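Local coordinates for cysteine synthase 3 (Entamoeba histolytica, PDB 6KR5), which catalyses the pyridoxal-phosphate-dependent replacement of the acetate of O-acetyl-L-serine by sulfide to give L-cysteine, at residues Asp59-Asn64 with Ala167-Thr172; Phe63-Gln68 with Phe160-Asn165; Met265-Val270 with Tyr319-Glu324. One frame throughout, in Å; residues are numbered along the deposited sequence.

Contact 1: residues Asp59-Asn64 with Ala167-Thr172; sequences DRVGFN and AAHVYT
Arg60 NH1 is the best-held polar atom, gripped by two hydrogen bonds: it donates to a water at 3.0 Å, which in turn donates to Ala168 O at 2.5 Å, and it has a further bond outside the two segments. Arg60 NE pairs with Glu49 and NH2 with Glu175 in salt bridges. Extended from CG to NE, the arginine brings this flat group across Thr172, whose OG1 lies over one face, 3.1 Å above the plane and offset toward the rim. That approach is poorly angled for a hydrogen bond, and Thr172 OG1 is paired instead with His169 ND1 at 2.8 Å, within its own segment. Closer to the backbone, Ala168 CB fits against the helix surface, 3.5 Å from Arg60 O and 3.9 Å from Asn64 CB. Val61 CG2 meets His169 NE2 obliquely at 4.1 Å. The side chain of His169 also comes within about 4 Å of the bound PLP. The contact joins helix 58-72 to residues 167-172, which lead into helix 169-179, in the buried interior of this PLP-dependent fold, with strand 43-48 touching Arg60 and Thr172 through Lys47, and helix 195-207 packing on His169 and Thr172.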
loop_
_atom_site.group_PDB
_atom_site.type_symbol
_atom_site.label_atom_id
_atom_site.label_comp_id
_atom_site.label_asym_id
_atom_site.label_seq_id
_atom_site.Cartn_x
_atom_site.Cartn_y
_atom_site.Cartn_z
ATOM N N ASP B 59 -0.068 -0.320 11.692
ATOM C CA ASP B 59 1.057 -1.254 11.668
ATOM C C ASP B 59 1.999 -0.978 12.829
ATOM O O ASP B 59 2.500 -1.904 13.481
ATOM C CB ASP B 59 1.842 -1.131 10.359
ATOM C CG ASP B 59 1.168 -1.794 9.179
ATOM O OD1 ASP B 59 -0.073 -1.846 9.126
ATOM O OD2 ASP B 59 1.914 -2.246 8.282
ATOM N N ARG B 60 2.265 0.307 13.090
ATOM C CA ARG B 60 3.167 0.664 14.178
ATOM C C ARG B 60 2.573 0.293 15.520
ATOM O O ARG B 60 3.290 -0.174 16.418
ATOM C CB ARG B 60 3.448 2.162 14.166
ATOM C CG ARG B 60 4.069 2.718 12.902
ATOM C CD ARG B 60 4.205 4.214 13.099
ATOM N NE ARG B 60 4.619 4.946 11.911
ATOM C CZ ARG B 60 5.868 5.312 11.643
ATOM N NH1 ARG B 60 6.871 4.981 12.451
ATOM N NH2 ARG B 60 6.116 6.030 10.561
ATOM N N VAL B 61 1.266 0.513 15.662
ATOM C CA VAL B 61 0.575 0.349 16.934
ATOM C C VAL B 61 0.440 -1.127 17.272
ATOM O O VAL B 61 0.746 -1.553 18.391
ATOM C CB VAL B 61 -0.798 1.039 16.881
ATOM C CG1 VAL B 61 -1.623 0.713 18.137
ATOM C CG2 VAL B 61 -0.632 2.555 16.669
ATOM N N GLY B 62 -0.043 -1.926 16.318
ATOM C CA GLY B 62 -0.176 -3.351 16.578
ATOM C C GLY B 62 1.165 -3.993 16.860
ATOM O O GLY B 62 1.291 -4.833 17.762
ATOM N N PHE B 63 2.188 -3.585 16.111
ATOM C CA PHE B 63 3.528 -4.098 16.347
ATOM C C PHE B 63 4.006 -3.765 17.750
ATOM O O PHE B 63 4.456 -4.650 18.485
ATOM C CB PHE B 63 4.510 -3.531 15.325
ATOM C CG PHE B 63 5.938 -3.820 15.673
ATOM C CD1 PHE B 63 6.467 -5.081 15.442
ATOM C CD2 PHE B 63 6.735 -2.861 16.269
ATOM C CE1 PHE B 63 7.780 -5.368 15.769
ATOM C CE2 PHE B 63 8.047 -3.149 16.607
ATOM C CZ PHE B 63 8.563 -4.399 16.364
ATOM N N ASN B 64 3.950 -2.489 18.142
ATOM C CA ASN B 64 4.542 -2.148 19.435
ATOM C C ASN B 64 3.723 -2.665 20.611
ATOM O O ASN B 64 4.301 -3.016 21.648
ATOM C CB ASN B 64 4.756 -0.644 19.585
ATOM C CG ASN B 64 5.812 -0.346 20.623
ATOM O OD1 ASN B 64 6.951 -0.818 20.498
ATOM N ND2 ASN B 64 5.440 0.375 21.681
ATOM N N ALA B 167 3.646 4.966 22.557
ATOM C CA ALA B 167 5.096 4.802 22.481
ATOM C C ALA B 167 5.582 4.422 21.084
ATOM O O ALA B 167 6.749 4.665 20.757
ATOM C CB ALA B 167 5.547 3.752 23.497
ATOM N N ALA B 168 4.725 3.811 20.256
ATOM C CA ALA B 168 5.131 3.507 18.881
ATOM C C ALA B 168 5.576 4.754 18.141
ATOM O O ALA B 168 6.380 4.679 17.194
ATOM C CB ALA B 168 3.983 2.847 18.125
ATOM N N HIS B 169 5.076 5.908 18.556
ATOM C CA HIS B 169 5.280 7.128 17.802
ATOM C C HIS B 169 6.551 7.861 18.202
ATOM O O HIS B 169 6.801 8.967 17.702
ATOM C CB HIS B 169 4.042 7.992 17.949
ATOM C CG HIS B 169 2.856 7.377 17.288
ATOM N ND1 HIS B 169 2.774 7.242 15.919
ATOM C CD2 HIS B 169 1.744 6.802 17.796
ATOM C CE1 HIS B 169 1.637 6.645 15.609
ATOM N NE2 HIS B 169 0.992 6.368 16.730
ATOM N N VAL B 170 7.371 7.257 19.066
ATOM C CA VAL B 170 8.753 7.715 19.171
ATOM C C VAL B 170 9.402 7.669 17.795
ATOM O O VAL B 170 10.107 8.597 17.386
ATOM C CB VAL B 170 9.526 6.872 20.201
ATOM C CG1 VAL B 170 10.996 7.274 20.223
ATOM C CG2 VAL B 170 8.913 7.038 21.577
ATOM N N TYR B 171 9.110 6.614 17.034
ATOM C CA TYR B 171 9.663 6.488 15.692
ATOM C C TYR B 171 9.032 7.496 14.735
ATOM O O TYR B 171 9.740 8.187 13.997
ATOM C CB TYR B 171 9.469 5.058 15.188
ATOM C CG TYR B 171 10.322 4.031 15.899
ATOM C CD1 TYR B 171 9.881 3.408 17.068
ATOM C CD2 TYR B 171 11.567 3.671 15.388
ATOM C CE1 TYR B 171 10.665 2.464 17.710
ATOM C CE2 TYR B 171 12.356 2.730 16.025
ATOM C CZ TYR B 171 11.900 2.131 17.182
ATOM O OH TYR B 171 12.691 1.191 17.804
ATOM N N THR B 172 7.699 7.604 14.742
ATOM C CA THR B 172 7.031 8.573 13.879
ATOM C C THR B 172 7.609 9.965 14.084
ATOM O O THR B 172 7.970 10.656 13.122
ATOM C CB THR B 172 5.524 8.568 14.155
ATOM O OG1 THR B 172 5.057 7.220 14.296
ATOM C CG2 THR B 172 4.755 9.269 13.028
HETATM O O HOH W 1 6.570 3.545 15.019
#

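Contact 2: residues Phe63-Gln68 with Phe160-Asn165; sequences FNIIYQ and FGNPDN
Helix 58-72 passes close to the first turn of helix 163-167, the backbones coming nearest at Ile65 and Asp164, whose CA atoms lie 5.0 Å apart. Asn64 makes the direct hydrogen bond between them: with CG anti to the backbone N (chi1 -158°), its amide reaches across so that ND2 donates to Asp164 O at 2.9 Å. The bond is almost straight, 174° at the hydrogen, lies in the amide plane and meets a lone pair of the carbonyl. Ile65 fills the neighbouring position, with CG1 and CG2 both 3.7 Å from Asn162 ND2, so that the amide end of the asparagine rests across the branched chain. The same Asn162 is the N-cap of the short helix; its OD1 accepts from Asp164 N at 2.8 Å, the donor standing above the carbonyl plane. The Asp164 carboxylate is crossed at about a right angle by Gln68, which is bent at chi2 and lays CG 3.4 Å from Asp164 OD1, while its amide nitrogen bonds to Asp72. A water ties the two segments together, donating to Ile65 O and to Asp164 OD2, the latter at 2.5 Å, and accepting from Asn162 ND2. Asp164 OD2 also forms a salt bridge with Arg74, and Asn162 ND2 a second bond to Ala157 O. Asn165 is held by Thr193 and Gln159 and lies about 5 Å from the bound PLP. Asp164 O, Asp164 OD2 and both ends of the Asn162 amide thus have partners: the cap uses OD1, and the water and Ala157 O share ND2, which together would fix the amide's rotation, while Arg74, the water and the nearby helix N-terminus would probably favour the ionised form of Asp164.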
loop_
_atom_site.group_PDB
_atom_site.type_symbol
_atom_site.label_atom_id
_atom_site.label_comp_id
_atom_site.label_asym_id
_atom_site.label_seq_id
_atom_site.Cartn_x
_atom_site.Cartn_y
_atom_site.Cartn_z
ATOM N N PHE B 63 2.188 -3.585 16.111
ATOM C CA PHE B 63 3.528 -4.098 16.347
ATOM C C PHE B 63 4.006 -3.765 17.750
ATOM O O PHE B 63 4.456 -4.650 18.485
ATOM C CB PHE B 63 4.510 -3.531 15.325
ATOM C CG PHE B 63 5.938 -3.820 15.673
ATOM C CD1 PHE B 63 6.467 -5.081 15.442
ATOM C CD2 PHE B 63 6.735 -2.861 16.269
ATOM C CE1 PHE B 63 7.780 -5.368 15.769
ATOM C CE2 PHE B 63 8.047 -3.149 16.607
ATOM C CZ PHE B 63 8.563 -4.399 16.364
ATOM N N ASN B 64 3.950 -2.489 18.142
ATOM C CA ASN B 64 4.542 -2.148 19.435
ATOM C C ASN B 64 3.723 -2.665 20.611
ATOM O O ASN B 64 4.301 -3.016 21.648
ATOM C CB ASN B 64 4.756 -0.644 19.585
ATOM C CG ASN B 64 5.812 -0.346 20.623
ATOM O OD1 ASN B 64 6.951 -0.818 20.498
ATOM N ND2 ASN B 64 5.440 0.375 21.681
ATOM N N ILE B 65 2.392 -2.700 20.500
ATOM C CA ILE B 65 1.583 -3.274 21.581
ATOM C C ILE B 65 1.999 -4.719 21.837
ATOM O O ILE B 65 2.215 -5.128 22.983
ATOM C CB ILE B 65 0.085 -3.159 21.239
ATOM C CG1 ILE B 65 -0.396 -1.726 21.511
ATOM C CG2 ILE B 65 -0.736 -4.178 22.019
ATOM C CD1 ILE B 65 -1.773 -1.446 21.014
ATOM N N ILE B 66 2.169 -5.499 20.773
ATOM C CA ILE B 66 2.510 -6.905 20.943
ATOM C C ILE B 66 3.977 -7.074 21.325
ATOM O O ILE B 66 4.304 -7.855 22.228
ATOM C CB ILE B 66 2.151 -7.674 19.664
ATOM C CG1 ILE B 66 0.632 -7.688 19.497
ATOM C CG2 ILE B 66 2.677 -9.094 19.731
ATOM C CD1 ILE B 66 0.180 -8.110 18.109
ATOM N N TYR B 67 4.873 -6.337 20.664
ATOM C CA TYR B 67 6.304 -6.454 20.939
ATOM C C TYR B 67 6.606 -6.123 22.389
ATOM O O TYR B 67 7.320 -6.864 23.075
ATOM C CB TYR B 67 7.076 -5.524 20.011
ATOM C CG TYR B 67 8.577 -5.692 20.009
ATOM C CD1 TYR B 67 9.160 -6.945 20.133
ATOM C CD2 TYR B 67 9.405 -4.596 19.837
ATOM C CE1 TYR B 67 10.534 -7.093 20.108
ATOM C CE2 TYR B 67 10.778 -4.732 19.813
ATOM C CZ TYR B 67 11.339 -5.980 19.950
ATOM O OH TYR B 67 12.709 -6.116 19.921
ATOM N N GLN B 68 6.078 -5.001 22.874
ATOM C CA GLN B 68 6.382 -4.616 24.246
ATOM C C GLN B 68 5.783 -5.604 25.235
ATOM O O GLN B 68 6.401 -5.913 26.266
ATOM C CB GLN B 68 5.875 -3.207 24.531
ATOM C CG GLN B 68 6.458 -2.638 25.832
ATOM C CD GLN B 68 7.958 -2.410 25.733
ATOM O OE1 GLN B 68 8.437 -1.791 24.788
ATOM N NE2 GLN B 68 8.707 -2.918 26.706
ATOM N N PHE B 160 -7.345 2.024 23.070
ATOM C CA PHE B 160 -7.631 3.411 23.433
ATOM C C PHE B 160 -6.904 3.869 24.690
ATOM O O PHE B 160 -6.948 5.070 25.003
ATOM C CB PHE B 160 -9.139 3.611 23.602
ATOM C CG PHE B 160 -9.908 3.495 22.317
ATOM C CD1 PHE B 160 -9.873 4.518 21.385
ATOM C CD2 PHE B 160 -10.655 2.361 22.031
ATOM C CE1 PHE B 160 -10.574 4.410 20.193
ATOM C CE2 PHE B 160 -11.363 2.256 20.846
ATOM C CZ PHE B 160 -11.313 3.277 19.928
ATOM N N GLY B 161 -6.205 2.965 25.383
ATOM C CA GLY B 161 -5.546 3.287 26.643
ATOM C C GLY B 161 -4.124 2.779 26.785
ATOM O O GLY B 161 -3.419 3.131 27.737
ATOM N N ASN B 162 -3.681 1.955 25.850
ATOM C CA ASN B 162 -2.407 1.268 26.007
ATOM C C ASN B 162 -1.252 2.230 25.762
ATOM O O ASN B 162 -1.122 2.753 24.643
ATOM C CB ASN B 162 -2.338 0.091 25.028
ATOM C CG ASN B 162 -1.197 -0.855 25.335
ATOM O OD1 ASN B 162 -0.147 -0.441 25.835
ATOM N ND2 ASN B 162 -1.391 -2.134 25.031
ATOM N N PRO B 163 -0.368 2.458 26.736
ATOM C CA PRO B 163 0.773 3.350 26.487
ATOM C C PRO B 163 1.716 2.840 25.417
ATOM O O PRO B 163 2.519 3.627 24.899
ATOM C CB PRO B 163 1.462 3.431 27.860
ATOM C CG PRO B 163 1.033 2.196 28.569
ATOM C CD PRO B 163 -0.376 1.953 28.120
ATOM N N ASP B 164 1.662 1.544 25.078
ATOM C CA ASP B 164 2.504 1.024 24.008
ATOM C C ASP B 164 1.982 1.422 22.635
ATOM O O ASP B 164 2.721 1.336 21.653
ATOM C CB ASP B 164 2.624 -0.494 24.125
ATOM C CG ASP B 164 3.240 -0.918 25.449
ATOM O OD1 ASP B 164 4.076 -0.156 25.982
ATOM O OD2 ASP B 164 2.874 -1.996 25.958
ATOM N N ASN B 165 0.728 1.872 22.560
ATOM C CA ASN B 165 0.239 2.561 21.366
ATOM C C ASN B 165 0.976 3.885 21.191
ATOM O O ASN B 165 1.690 4.092 20.201
ATOM C CB ASN B 165 -1.285 2.741 21.498
ATOM C CG ASN B 165 -1.906 3.607 20.399
ATOM O OD1 ASN B 165 -1.224 4.304 19.653
ATOM N ND2 ASN B 165 -3.238 3.562 20.318
HETATM O O HOH W 2 1.162 -3.666 25.132
#

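Contact 3: residues Met265-Val270 with Tyr319-Glu324; sequences MARAVV and YKTIEE
In the fold-type II (tryptophan synthase beta-like) architecture of PLP enzymes, to which cysteine synthases belong, helix 259-273 is flanked at the surface by the irregular segment 319-324, which runs toward helix 327-335. A side-on, two-pronged salt bridge joins them. Arg267 NE donates to Glu323 OE1 at 2.7 Å, nearly straight at 173°, and Arg267 NH2 donates to Glu323 OE2 at 2.8 Å with a more bent angle of 151°. Both oxygens use their syn lone pairs, and the guanidinium and carboxylate are nearly coplanar, 22° apart. Bends in both side chains, at chi3 of Arg267 and chi2 of Glu323, accompany this edge-on pairing. The remaining nitrogen, Arg267 NH1, donates to Leu318 O and makes a weak bond to a water that also pairs with Thr321 OG1, itself weakly bonded to Asp317 O. Each guanidinium nitrogen therefore has at least one acceptor, and Thr321 CB lies over one face, 3.7 Å above the plane toward the rim. A second water links the hydroxyl of Tyr319 to the helix backbone, donating to Ala266 O and accepting from Tyr319 OH. Beyond the polar pairs, the second subunit packs nearby, with its Phe123 against Val270 and its Met118 against Tyr319. Val270 holds CG1 in the crowded position between the backbone N and the carbonyl carbon, and this methyl meets Tyr319 CE1 tip to tip at 4.0 Å.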
loop_
_atom_site.group_PDB
_atom_site.type_symbol
_atom_site.label_atom_id
_atom_site.label_comp_id
_atom_site.label_asym_id
_atom_site.label_seq_id
_atom_site.Cartn_x
_atom_site.Cartn_y
_atom_site.Cartn_z
ATOM N N MET B 265 -12.033 16.953 0.386
ATOM C CA MET B 265 -10.588 17.167 0.432
ATOM C C MET B 265 -9.824 15.943 -0.066
ATOM O O MET B 265 -8.864 16.075 -0.836
ATOM C CB MET B 265 -10.148 17.519 1.852
ATOM C CG MET B 265 -8.692 17.943 1.920
ATOM S SD MET B 265 -8.484 19.686 1.453
ATOM C CE MET B 265 -7.687 19.527 -0.138
ATOM N N ALA B 266 -10.227 14.743 0.368
ATOM C CA ALA B 266 -9.528 13.533 -0.057
ATOM C C ALA B 266 -9.591 13.365 -1.567
ATOM O O ALA B 266 -8.598 12.988 -2.196
ATOM C CB ALA B 266 -10.124 12.312 0.642
ATOM N N ARG B 267 -10.750 13.647 -2.164
ATOM C CA ARG B 267 -10.866 13.560 -3.617
ATOM C C ARG B 267 -9.972 14.576 -4.305
ATOM O O ARG B 267 -9.405 14.294 -5.368
ATOM C CB ARG B 267 -12.316 13.767 -4.047
ATOM C CG ARG B 267 -13.213 12.590 -3.716
ATOM C CD ARG B 267 -14.572 12.724 -4.384
ATOM N NE ARG B 267 -15.396 13.773 -3.782
ATOM C CZ ARG B 267 -16.209 13.592 -2.746
ATOM N NH1 ARG B 267 -16.315 12.395 -2.179
ATOM N NH2 ARG B 267 -16.927 14.606 -2.291
ATOM N N ALA B 268 -9.851 15.774 -3.732
ATOM C CA ALA B 268 -9.014 16.803 -4.351
ATOM C C ALA B 268 -7.535 16.444 -4.268
ATOM O O ALA B 268 -6.773 16.702 -5.207
ATOM C CB ALA B 268 -9.275 18.154 -3.688
ATOM N N VAL B 269 -7.114 15.838 -3.158
ATOM C CA VAL B 269 -5.709 15.483 -2.990
ATOM C C VAL B 269 -5.291 14.441 -4.020
ATOM O O VAL B 269 -4.214 14.540 -4.617
ATOM C CB VAL B 269 -5.473 15.000 -1.549
ATOM C CG1 VAL B 269 -4.078 14.410 -1.399
ATOM C CG2 VAL B 269 -5.668 16.169 -0.602
ATOM N N VAL B 270 -6.129 13.428 -4.259
ATOM C CA VAL B 270 -5.718 12.431 -5.239
ATOM C C VAL B 270 -5.762 13.021 -6.651
ATOM O O VAL B 270 -4.874 12.743 -7.467
ATOM C CB VAL B 270 -6.539 11.128 -5.089
ATOM C CG1 VAL B 270 -7.997 11.359 -5.315
ATOM C CG2 VAL B 270 -6.004 10.026 -6.023
ATOM N N TYR B 319 -15.158 7.779 -3.767
ATOM C CA TYR B 319 -14.743 8.054 -5.134
ATOM C C TYR B 319 -15.863 7.869 -6.143
ATOM O O TYR B 319 -15.601 7.854 -7.353
ATOM C CB TYR B 319 -13.556 7.180 -5.494
ATOM C CG TYR B 319 -12.395 7.413 -4.578
ATOM C CD1 TYR B 319 -11.769 8.649 -4.529
ATOM C CD2 TYR B 319 -11.946 6.412 -3.735
ATOM C CE1 TYR B 319 -10.710 8.874 -3.706
ATOM C CE2 TYR B 319 -10.891 6.627 -2.904
ATOM C CZ TYR B 319 -10.273 7.854 -2.888
ATOM O OH TYR B 319 -9.202 8.061 -2.069
ATOM N N LYS B 320 -17.097 7.729 -5.676
ATOM C CA LYS B 320 -18.264 7.727 -6.545
ATOM C C LYS B 320 -18.775 9.149 -6.756
ATOM O O LYS B 320 -19.041 9.553 -7.893
ATOM C CB LYS B 320 -19.361 6.836 -5.954
ATOM N N THR B 321 -18.899 9.909 -5.665
ATOM C CA THR B 321 -19.221 11.328 -5.752
ATOM C C THR B 321 -18.167 12.061 -6.572
ATOM O O THR B 321 -16.971 11.774 -6.478
ATOM C CB THR B 321 -19.300 11.935 -4.351
ATOM O OG1 THR B 321 -20.029 11.052 -3.489
ATOM C CG2 THR B 321 -19.980 13.296 -4.383
ATOM N N ILE B 322 -18.611 13.017 -7.381
ATOM C CA ILE B 322 -17.719 13.746 -8.272
ATOM C C ILE B 322 -17.966 15.239 -8.107
ATOM O O ILE B 322 -19.110 15.698 -8.202
ATOM C CB ILE B 322 -17.917 13.314 -9.739
ATOM C CG1 ILE B 322 -16.847 13.944 -10.637
ATOM C CG2 ILE B 322 -19.325 13.643 -10.213
ATOM C CD1 ILE B 322 -15.454 13.378 -10.413
ATOM N N GLU B 323 -16.899 15.994 -7.839
ATOM C CA GLU B 323 -16.988 17.447 -7.868
ATOM C C GLU B 323 -16.949 17.909 -9.314
ATOM O O GLU B 323 -16.019 17.572 -10.056
ATOM C CB GLU B 323 -15.850 18.097 -7.086
ATOM C CG GLU B 323 -16.138 18.266 -5.605
ATOM C CD GLU B 323 -16.150 16.938 -4.885
ATOM O OE1 GLU B 323 -15.168 16.183 -5.038
ATOM O OE2 GLU B 323 -17.146 16.649 -4.188
ATOM N N GLU B 324 -17.961 18.677 -9.709
ATOM C CA GLU B 324 -18.032 19.165 -11.080
ATOM C C GLU B 324 -17.059 20.300 -11.352
ATOM O O GLU B 324 -16.696 20.523 -12.514
ATOM C CB GLU B 324 -19.446 19.650 -11.404
ATOM C CG GLU B 324 -20.497 18.563 -11.506
ATOM C CD GLU B 324 -21.884 19.142 -11.739
ATOM O OE1 GLU B 324 -22.027 20.018 -12.631
ATOM O OE2 GLU B 324 -22.824 18.729 -11.023
HETATM O O HOH W 3 -7.839 10.152 -1.857
HETATM O O HOH W 4 -18.903 11.261 -1.094
#

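How the contacts relate
Contacts 1 and 2 are buried neighbours, their centres about 7 Å apart, and they share Phe63 and Asn64 on helix 58-72; along that helix they engage two consecutive helices, 169-179 and 163-167. They touch each other, Val61 CG2 packing 3.5 Å from Asn165 OD1, and both approach the cofactor. Contact 3 is a surface contact on the opposite side of the chain's centre, about 30 Å from contact 1 and about 34 Å from contact 2 between centres. A direct salt bridge spans it, whereas the buried charges of contacts 1 and 2 are met from outside their segments; packing and a water join contact 1, an amide-to-carbonyl bond and a water contact 2. All three touch the second subunit.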